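Local structure of sphingomyelinase C (Streptomyces griseocarneus, 7CNE) at residues N46-L51 / V102-K107; K181-D186 / N253-P258; N231-Y236 / Y282-L287. The protein belongs to the endonuclease/exonuclease/phosphatase family, with a DNase I-like fold in which two mixed beta-sheets pack against each other between flanking helices. One frame throughout, in Å; residues are numbered along the deposited sequence.

The three contacts sample a DNase I-like fold from its interior to two of its margins. Contact 1 joins two strands inside one of the two large sheets, with its centre about 9 Å from the centre of the chain. Contact 2 ties together surface loops, its centre about 20 Å from that of contact 1. Contact 3 sets the start of a short helix against the end of a two-stranded hairpin, its centre about 24 Å from that of contact 1. Contacts 2 and 3 lie on opposite sides of the chain's centre, about 39 Å apart, centre to centre, yet their segments alternate in sequence: the chain between 181-186 and 253-258 passes through 231-236.

Contact 1 (N46-L51 / V102-K107); sequences NDVVVL and VTVLSK
Val48 and Val104 meet across the strands through their CG1 methyls, 3.9 Å apart, and on the same face Val50 lies beside Val104 pointing the same way, CG2 to CG2. Valine suits these places because its branched CB favours extended backbone and keeps the methyls close to the sheet. On the other face, Leu51 CD1 meets Leu105 CD1 (4.2 Å), while Leu51 CB rests on Thr103 CG2. Thr103 has OG1 anti to its backbone N (chi1 -180°), which turns the methyl to Leu51 and the hydroxyl to Thr75 O.

Between the faces run antiparallel backbone bonds. Val49 and Leu105 bond reciprocally, each N 2.8 Å from the other residue's O (Val49 N to Leu105 O; Leu105 N to Val49 O). Leu51 and Thr103 form a second reciprocal pair, and Lys107 N extends the ladder to Asp47 O. At this polar edge, Lys107 NZ stays 4.4 Å from Asp47 OD1, too far for a salt bridge; a water modelled between them probably bridges the two, though its distance to NZ is short. Asp47 OD1 also takes Trp108 NE1, and Ser106 OG bonds Trp108 O.

Strand 12-19 flanks 48-51; strand 131-139 of the second sheet packs against Val48, Val104 and Ser106, and helix 57-66 packs over Leu51, Thr103 and Leu105.

Contact 2 (K181-D186 / N253-P258); sequences KNIPAD and NGHARP
His255 reaches Ile183 with CG anti to its own carbonyl carbon, beside the backbone N (chi1 -73°), a setting that carries the imidazole in among the carbonyls of the opposite loop. Ile183 places CG2 anti to its backbone N, and this methyl meets the ring at CE1, 3.7 Å away, the two side chains crossing at about a right angle. Ile183 O and Pro184 O lie at the ring's edge, near its plane. Pro184 O receives only a weak bond from His255 ND1, strongly bent at 121°; the stronger partner of that N-H is Glu187 O. Histidine fits here because a flat ring can lie edge-on to the carbonyls of the other loop and still offer them an N-H.

Beyond the ring, Ala256 N donates to Ala185 O at 2.9 Å, close to the direction of the C=O bond, and His255 CA comes within 3.2 Å of the same oxygen. The small CB of Ala185 can approach Gly254 O closely (3.4 Å). Gly254 has positive phi (83°), where a CB would strike the preceding carbonyl O.

This is loop-to-loop packing on the surface, at the edge of the DNase I-like sandwich: one loop leads from helix 162-180 into strand 188-192 of the six-stranded sheet, the other from strand 247-251 of that same sheet across to strand 261-265 of the seven-stranded one.

Contact 3 (N231-Y236 / Y282-L287); sequences NSIAAY and YTYTDL
Ser232, the first residue of a helix N-capped by Asn231, meets Asp286 and Thr285 where the chain leaves an antiparallel hairpin, and one turn later Tyr236 joins Tyr282 and Tyr284 in an aromatic cluster. Asn231 caps the helix in the classical way: OD1 accepts from Ala234 N at 2.9 Å. Its amide stacks against the carboxylate of Asp286, the planes 25° apart, while ND2 bonds Ser288 O.

Asp286 OD1 is gripped twice by Ser232. The backbone N donates from above the carboxylate plane at 2.8 Å, and the hydroxyl, 2.7 Å from OD1 through OG, meets the anti lone pair. Ser232 OG sits between its backbone N and carbonyl carbon (chi1 65°), which allows it to donate to OD1 and also accept from Thr285 N at 3.0 Å. Serine is apt here, being short enough to bridge the segments while serving as both donor and acceptor. An acidic side chain is likewise well placed, since N-H groups at a helix start have no carbonyl partner within the helix and probably favour a negative one.

Ile233 supplies the apolar complement. Its CD1 lies against Asp286 O, an oxygen that is hydrogen-bonded by Trp273 NE1, and CG1 approaches Tyr284 CD2 at 3.9 Å. Tyr284 is buried and its ring also meets those of Trp28 and Trp273, the latter on the other hairpin strand. Tyrosine serves this strand position well, as its long flat ring spans from hairpin to helix.

At the outer end, Tyr284 turns its edge to the face of Tyr236 in an offset edge-to-face pair. Tyr236 and Tyr282 meet obliquely, their planes at 50°, CE1 to CE1. The hydroxyl of Tyr284 lies over one face of the Tyr236 ring, toward its rim, with OH 3.1 Å from Tyr236 CD2.

Contact 1 (N46-L51 / V102-K107)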
loop_
_atom_site.group_PDB
_atom_site.type_symbol
_atom_site.label_atom_id
_atom_site.label_comp_id
_atom_site.label_asym_id
_atom_site.label_seq_id
_atom_site.Cartn_x
_atom_site.Cartn_y
_atom_site.Cartn_z
ATOM N N ASN A 46 -10.803 -11.005 -2.527
ATOM C CA ASN A 46 -9.434 -11.168 -2.074
ATOM C C ASN A 46 -9.391 -11.847 -0.712
ATOM O O ASN A 46 -10.388 -11.934 0.003
ATOM C CB ASN A 46 -8.733 -9.810 -2.017
ATOM C CG ASN A 46 -8.777 -9.103 -3.345
ATOM O OD1 ASN A 46 -8.199 -9.577 -4.322
ATOM N ND2 ASN A 46 -9.483 -7.982 -3.402
ATOM N N ASP A 47 -8.197 -12.310 -0.344
ATOM C CA ASP A 47 -7.950 -12.772 1.015
ATOM C C ASP A 47 -7.396 -11.668 1.912
ATOM O O ASP A 47 -7.721 -11.611 3.106
ATOM C CB ASP A 47 -6.981 -13.946 0.974
ATOM C CG ASP A 47 -7.605 -15.156 0.337
ATOM O OD1 ASP A 47 -8.506 -15.719 0.980
ATOM O OD2 ASP A 47 -7.223 -15.507 -0.801
ATOM N N VAL A 48 -6.544 -10.812 1.364
ATOM C CA VAL A 48 -5.911 -9.723 2.108
ATOM C C VAL A 48 -5.973 -8.485 1.234
ATOM O O VAL A 48 -5.793 -8.572 0.013
ATOM C CB VAL A 48 -4.448 -10.060 2.484
ATOM C CG1 VAL A 48 -3.802 -8.924 3.277
ATOM C CG2 VAL A 48 -4.372 -11.384 3.261
ATOM N N VAL A 49 -6.252 -7.334 1.855
ATOM C CA VAL A 49 -6.248 -6.037 1.184
ATOM C C VAL A 49 -5.318 -5.115 1.963
ATOM O O VAL A 49 -5.450 -4.981 3.186
ATOM C CB VAL A 49 -7.665 -5.422 1.081
ATOM C CG1 VAL A 49 -7.605 -4.028 0.419
ATOM C CG2 VAL A 49 -8.607 -6.347 0.294
ATOM N N VAL A 50 -4.364 -4.505 1.261
ATOM C CA VAL A 50 -3.457 -3.513 1.837
ATOM C C VAL A 50 -3.721 -2.185 1.135
ATOM O O VAL A 50 -3.571 -2.082 -0.093
ATOM C CB VAL A 50 -1.979 -3.924 1.702
ATOM C CG1 VAL A 50 -1.081 -2.902 2.396
ATOM C CG2 VAL A 50 -1.740 -5.307 2.309
ATOM N N LEU A 51 -4.102 -1.174 1.910
ATOM C CA LEU A 51 -4.408 0.147 1.391
ATOM C C LEU A 51 -3.321 1.138 1.778
ATOM O O LEU A 51 -2.753 1.059 2.870
ATOM C CB LEU A 51 -5.750 0.649 1.927
ATOM C CG LEU A 51 -6.949 -0.259 1.637
ATOM C CD1 LEU A 51 -8.201 0.360 2.264
ATOM C CD2 LEU A 51 -7.111 -0.417 0.129
ATOM N N VAL A 102 -1.598 3.657 5.957
ATOM C CA VAL A 102 -1.607 2.235 5.618
ATOM C C VAL A 102 -2.528 1.483 6.570
ATOM O O VAL A 102 -2.429 1.636 7.796
ATOM C CB VAL A 102 -0.183 1.650 5.657
ATOM C CG1 VAL A 102 -0.220 0.140 5.507
ATOM C CG2 VAL A 102 0.664 2.272 4.548
ATOM N N THR A 103 -3.401 0.636 6.013
ATOM C CA THR A 103 -4.153 -0.316 6.820
ATOM C C THR A 103 -4.245 -1.652 6.079
ATOM O O THR A 103 -4.216 -1.701 4.846
ATOM C CB THR A 103 -5.564 0.231 7.160
ATOM O OG1 THR A 103 -6.276 -0.723 7.958
ATOM C CG2 THR A 103 -6.347 0.504 5.892
ATOM N N VAL A 104 -4.325 -2.738 6.843
ATOM C CA VAL A 104 -4.397 -4.093 6.303
ATOM C C VAL A 104 -5.718 -4.708 6.735
ATOM O O VAL A 104 -6.036 -4.714 7.930
ATOM C CB VAL A 104 -3.228 -4.982 6.779
ATOM C CG1 VAL A 104 -3.377 -6.400 6.221
ATOM C CG2 VAL A 104 -1.879 -4.372 6.389
ATOM N N LEU A 105 -6.462 -5.248 5.763
ATOM C CA LEU A 105 -7.753 -5.894 5.974
ATOM C C LEU A 105 -7.649 -7.352 5.546
ATOM O O LEU A 105 -6.992 -7.674 4.544
ATOM C CB LEU A 105 -8.874 -5.201 5.166
ATOM C CG LEU A 105 -8.750 -3.685 4.944
ATOM C CD1 LEU A 105 -9.846 -3.132 3.995
ATOM C CD2 LEU A 105 -8.766 -2.936 6.268
ATOM N N SER A 106 -8.315 -8.233 6.279
ATOM C CA SER A 106 -8.104 -9.656 6.075
ATOM C C SER A 106 -9.398 -10.427 6.266
ATOM O O SER A 106 -10.132 -10.188 7.228
ATOM C CB SER A 106 -7.034 -10.178 7.042
ATOM O OG SER A 106 -6.859 -11.567 6.893
ATOM N N LYS A 107 -9.654 -11.352 5.341
ATOM C CA LYS A 107 -10.700 -12.353 5.503
ATOM C C LYS A 107 -10.378 -13.326 6.635
ATOM O O LYS A 107 -11.291 -13.877 7.264
ATOM C CB LYS A 107 -10.874 -13.083 4.162
ATOM C CG LYS A 107 -11.671 -14.358 4.205
ATOM C CD LYS A 107 -11.782 -14.968 2.818
ATOM C CE LYS A 107 -12.626 -16.223 2.869
ATOM N NZ LYS A 107 -12.731 -16.822 1.519
HETATM O O HOH W 1 -10.579 -17.234 0.217
#

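Contact 2 (K181-D186 / N253-P258)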
loop_
_atom_site.group_PDB
_atom_site.type_symbol
_atom_site.label_atom_id
_atom_site.label_comp_id
_atom_site.label_asym_id
_atom_site.label_seq_id
_atom_site.Cartn_x
_atom_site.Cartn_y
_atom_site.Cartn_z
ATOM N N LYS A 181 12.324 -11.377 13.756
ATOM C CA LYS A 181 11.184 -12.196 14.146
ATOM C C LYS A 181 11.475 -13.690 14.045
ATOM O O LYS A 181 10.694 -14.491 14.573
ATOM C CB LYS A 181 9.969 -11.855 13.269
ATOM C CG LYS A 181 9.271 -10.529 13.603
ATOM C CD LYS A 181 8.547 -10.597 14.945
ATOM C CE LYS A 181 7.926 -9.248 15.321
ATOM N NZ LYS A 181 7.208 -9.337 16.637
ATOM N N ASN A 182 12.555 -14.077 13.368
ATOM C CA ASN A 182 12.921 -15.485 13.178
ATOM C C ASN A 182 11.732 -16.306 12.681
ATOM O O ASN A 182 11.354 -17.327 13.265
ATOM C CB ASN A 182 13.498 -16.076 14.470
ATOM C CG ASN A 182 14.833 -15.454 14.849
ATOM O OD1 ASN A 182 15.722 -15.278 14.008
ATOM N ND2 ASN A 182 14.976 -15.111 16.119
ATOM N N ILE A 183 11.137 -15.850 11.588
ATOM C CA ILE A 183 9.947 -16.512 11.041
ATOM C C ILE A 183 10.344 -17.863 10.453
ATOM O O ILE A 183 11.288 -17.928 9.647
ATOM C CB ILE A 183 9.289 -15.624 9.982
ATOM C CG1 ILE A 183 8.863 -14.292 10.606
ATOM C CG2 ILE A 183 8.092 -16.352 9.320
ATOM C CD1 ILE A 183 8.449 -13.243 9.580
ATOM N N PRO A 184 9.650 -18.950 10.791
ATOM C CA PRO A 184 9.969 -20.253 10.186
ATOM C C PRO A 184 9.917 -20.205 8.662
ATOM O O PRO A 184 9.023 -19.595 8.068
ATOM C CB PRO A 184 8.888 -21.184 10.752
ATOM C CG PRO A 184 8.357 -20.503 11.965
ATOM C CD PRO A 184 8.515 -19.023 11.728
ATOM N N ALA A 185 10.881 -20.877 8.027
ATOM C CA ALA A 185 10.982 -20.831 6.569
ATOM C C ALA A 185 9.761 -21.439 5.892
ATOM O O ALA A 185 9.445 -21.087 4.751
ATOM C CB ALA A 185 12.253 -21.543 6.107
ATOM N N ASP A 186 9.058 -22.342 6.571
ATOM C CA ASP A 186 7.879 -22.966 5.989
ATOM C C ASP A 186 6.643 -22.072 6.051
ATOM O O ASP A 186 5.576 -22.495 5.597
ATOM C CB ASP A 186 7.593 -24.294 6.691
ATOM C CG ASP A 186 7.019 -24.098 8.075
ATOM O OD1 ASP A 186 7.740 -23.593 8.951
ATOM O OD2 ASP A 186 5.830 -24.415 8.284
ATOM N N ASN A 253 12.578 -14.086 0.132
ATOM C CA ASN A 253 13.485 -15.176 -0.209
ATOM C C ASN A 253 13.633 -16.148 0.957
ATOM O O ASN A 253 13.664 -15.749 2.123
ATOM C CB ASN A 253 14.858 -14.633 -0.607
ATOM C CG ASN A 253 14.852 -14.002 -1.986
ATOM O OD1 ASN A 253 14.183 -14.494 -2.899
ATOM N ND2 ASN A 253 15.606 -12.911 -2.147
ATOM N N GLY A 254 13.719 -17.436 0.632
ATOM C CA GLY A 254 13.913 -18.459 1.637
ATOM C C GLY A 254 12.658 -18.918 2.348
ATOM O O GLY A 254 12.752 -19.763 3.244
ATOM N N HIS A 255 11.488 -18.397 1.994
ATOM C CA HIS A 255 10.251 -18.808 2.635
ATOM C C HIS A 255 9.358 -19.500 1.620
ATOM O O HIS A 255 9.461 -19.259 0.413
ATOM C CB HIS A 255 9.534 -17.610 3.268
ATOM C CG HIS A 255 10.204 -17.122 4.513
ATOM N ND1 HIS A 255 9.809 -17.520 5.771
ATOM C CD2 HIS A 255 11.290 -16.330 4.689
ATOM C CE1 HIS A 255 10.599 -16.965 6.673
ATOM N NE2 HIS A 255 11.506 -16.238 6.044
ATOM N N ALA A 256 8.503 -20.386 2.118
ATOM C CA ALA A 256 7.541 -21.042 1.247
ATOM C C ALA A 256 6.677 -20.003 0.541
ATOM O O ALA A 256 6.385 -18.928 1.079
ATOM C CB ALA A 256 6.670 -22.010 2.051
ATOM N N ARG A 257 6.293 -20.318 -0.688
ATOM C CA ARG A 257 5.444 -19.446 -1.486
ATOM C C ARG A 257 4.803 -20.289 -2.573
ATOM O O ARG A 257 5.330 -21.347 -2.922
ATOM C CB ARG A 257 6.252 -18.289 -2.098
ATOM C CG ARG A 257 7.246 -18.712 -3.187
ATOM C CD ARG A 257 7.854 -17.468 -3.849
ATOM N NE ARG A 257 8.736 -17.786 -4.971
ATOM C CZ ARG A 257 10.048 -17.971 -4.856
ATOM N NH1 ARG A 257 10.629 -17.867 -3.667
ATOM N NH2 ARG A 257 10.781 -18.251 -5.932
ATOM N N PRO A 258 3.652 -19.873 -3.101
ATOM C CA PRO A 258 3.062 -20.610 -4.223
ATOM C C PRO A 258 3.893 -20.462 -5.492
ATOM O O PRO A 258 4.515 -19.428 -5.752
ATOM C CB PRO A 258 1.675 -19.968 -4.388
ATOM C CG PRO A 258 1.409 -19.259 -3.075
ATOM C CD PRO A 258 2.762 -18.800 -2.621
#

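Contact 3 (N231-Y236 / Y282-L287)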
loop_
_atom_site.group_PDB
_atom_site.type_symbol
_atom_site.label_atom_id
_atom_site.label_comp_id
_atom_site.label_asym_id
_atom_site.label_seq_id
_atom_site.Cartn_x
_atom_site.Cartn_y
_atom_site.Cartn_z
ATOM N N ASN A 231 -4.578 7.248 -16.599
ATOM C CA ASN A 231 -5.339 7.396 -15.363
ATOM C C ASN A 231 -5.714 8.867 -15.205
ATOM O O ASN A 231 -4.836 9.734 -15.197
ATOM C CB ASN A 231 -4.543 6.880 -14.158
ATOM C CG ASN A 231 -5.301 7.033 -12.849
ATOM O OD1 ASN A 231 -5.521 8.149 -12.387
ATOM N ND2 ASN A 231 -5.713 5.914 -12.253
ATOM N N SER A 232 -7.017 9.144 -15.068
ATOM C CA SER A 232 -7.496 10.527 -15.124
ATOM C C SER A 232 -7.040 11.357 -13.924
ATOM O O SER A 232 -6.791 12.563 -14.071
ATOM C CB SER A 232 -9.024 10.550 -15.248
ATOM O OG SER A 232 -9.658 10.010 -14.104
ATOM N N ILE A 233 -6.909 10.748 -12.740
ATOM C CA ILE A 233 -6.391 11.486 -11.584
ATOM C C ILE A 233 -4.888 11.718 -11.719
ATOM O O ILE A 233 -4.392 12.831 -11.493
ATOM C CB ILE A 233 -6.730 10.750 -10.273
ATOM C CG1 ILE A 233 -8.243 10.761 -10.037
ATOM C CG2 ILE A 233 -5.971 11.396 -9.087
ATOM C CD1 ILE A 233 -8.692 9.949 -8.827
ATOM N N ALA A 234 -4.132 10.672 -12.070
ATOM C CA ALA A 234 -2.687 10.847 -12.197
ATOM C C ALA A 234 -2.355 11.846 -13.299
ATOM O O ALA A 234 -1.417 12.644 -13.161
ATOM C CB ALA A 234 -1.998 9.508 -12.461
ATOM N N ALA A 235 -3.119 11.820 -14.400
ATOM C CA ALA A 235 -2.872 12.745 -15.502
ATOM C C ALA A 235 -3.152 14.189 -15.106
ATOM O O ALA A 235 -2.483 15.105 -15.598
ATOM C CB ALA A 235 -3.714 12.360 -16.718
ATOM N N TYR A 236 -4.128 14.412 -14.226
ATOM C CA TYR A 236 -4.407 15.766 -13.763
ATOM C C TYR A 236 -3.320 16.269 -12.823
ATOM O O TYR A 236 -2.940 17.444 -12.875
ATOM C CB TYR A 236 -5.763 15.814 -13.066
ATOM C CG TYR A 236 -6.055 17.141 -12.417
ATOM C CD1 TYR A 236 -6.316 18.267 -13.190
ATOM C CD2 TYR A 236 -6.057 17.280 -11.037
ATOM C CE1 TYR A 236 -6.585 19.492 -12.607
ATOM C CE2 TYR A 236 -6.324 18.504 -10.444
ATOM C CZ TYR A 236 -6.586 19.607 -11.237
ATOM O OH TYR A 236 -6.852 20.831 -10.661
ATOM N N TYR A 282 -14.337 19.657 -12.538
ATOM C CA TYR A 282 -13.412 18.632 -12.998
ATOM C C TYR A 282 -14.081 17.274 -12.855
ATOM O O TYR A 282 -14.620 16.955 -11.789
ATOM C CB TYR A 282 -12.102 18.673 -12.203
ATOM C CG TYR A 282 -11.304 19.945 -12.384
ATOM C CD1 TYR A 282 -10.472 20.115 -13.485
ATOM C CD2 TYR A 282 -11.380 20.976 -11.452
ATOM C CE1 TYR A 282 -9.736 21.282 -13.655
ATOM C CE2 TYR A 282 -10.643 22.144 -11.610
ATOM C CZ TYR A 282 -9.825 22.291 -12.715
ATOM O OH TYR A 282 -9.095 23.447 -12.887
ATOM N N THR A 283 -14.057 16.481 -13.925
ATOM C CA THR A 283 -14.666 15.156 -13.931
ATOM C C THR A 283 -13.587 14.096 -14.107
ATOM O O THR A 283 -12.740 14.209 -14.994
ATOM C CB THR A 283 -15.723 15.036 -15.035
ATOM O OG1 THR A 283 -16.792 15.956 -14.770
ATOM C CG2 THR A 283 -16.292 13.619 -15.071
ATOM N N TYR A 284 -13.628 13.067 -13.265
ATOM C CA TYR A 284 -12.652 11.988 -13.288
ATOM C C TYR A 284 -13.359 10.654 -13.486
ATOM O O TYR A 284 -14.542 10.503 -13.166
ATOM C CB TYR A 284 -11.833 11.958 -11.990
ATOM C CG TYR A 284 -11.110 13.261 -11.735
ATOM C CD1 TYR A 284 -11.682 14.259 -10.957
ATOM C CD2 TYR A 284 -9.864 13.499 -12.299
ATOM C CE1 TYR A 284 -11.020 15.470 -10.733
ATOM C CE2 TYR A 284 -9.195 14.695 -12.080
ATOM C CZ TYR A 284 -9.781 15.674 -11.299
ATOM O OH TYR A 284 -9.110 16.855 -11.091
ATOM N N THR A 285 -12.615 9.679 -14.018
ATOM C CA THR A 285 -13.150 8.343 -14.259
ATOM C C THR A 285 -12.272 7.274 -13.623
ATOM O O THR A 285 -12.227 6.139 -14.103
ATOM C CB THR A 285 -13.319 8.068 -15.756
ATOM O OG1 THR A 285 -12.182 8.558 -16.469
ATOM C CG2 THR A 285 -14.600 8.730 -16.298
ATOM N N ASP A 286 -11.560 7.624 -12.548
ATOM C CA ASP A 286 -10.805 6.656 -11.759
ATOM C C ASP A 286 -11.007 6.958 -10.286
ATOM O O ASP A 286 -11.272 8.103 -9.908
ATOM C CB ASP A 286 -9.305 6.671 -12.075
ATOM C CG ASP A 286 -9.019 6.394 -13.533
ATOM O OD1 ASP A 286 -9.062 7.352 -14.331
ATOM O OD2 ASP A 286 -8.768 5.220 -13.877
ATOM N N LEU A 287 -10.876 5.921 -9.456
ATOM C CA LEU A 287 -11.089 6.089 -8.027
ATOM C C LEU A 287 -9.824 6.529 -7.299
ATOM O O LEU A 287 -9.899 6.931 -6.132
ATOM C CB LEU A 287 -11.633 4.792 -7.421
ATOM C CG LEU A 287 -13.057 4.447 -7.883
ATOM C CD1 LEU A 287 -13.539 3.138 -7.270
ATOM C CD2 LEU A 287 -14.017 5.576 -7.542
#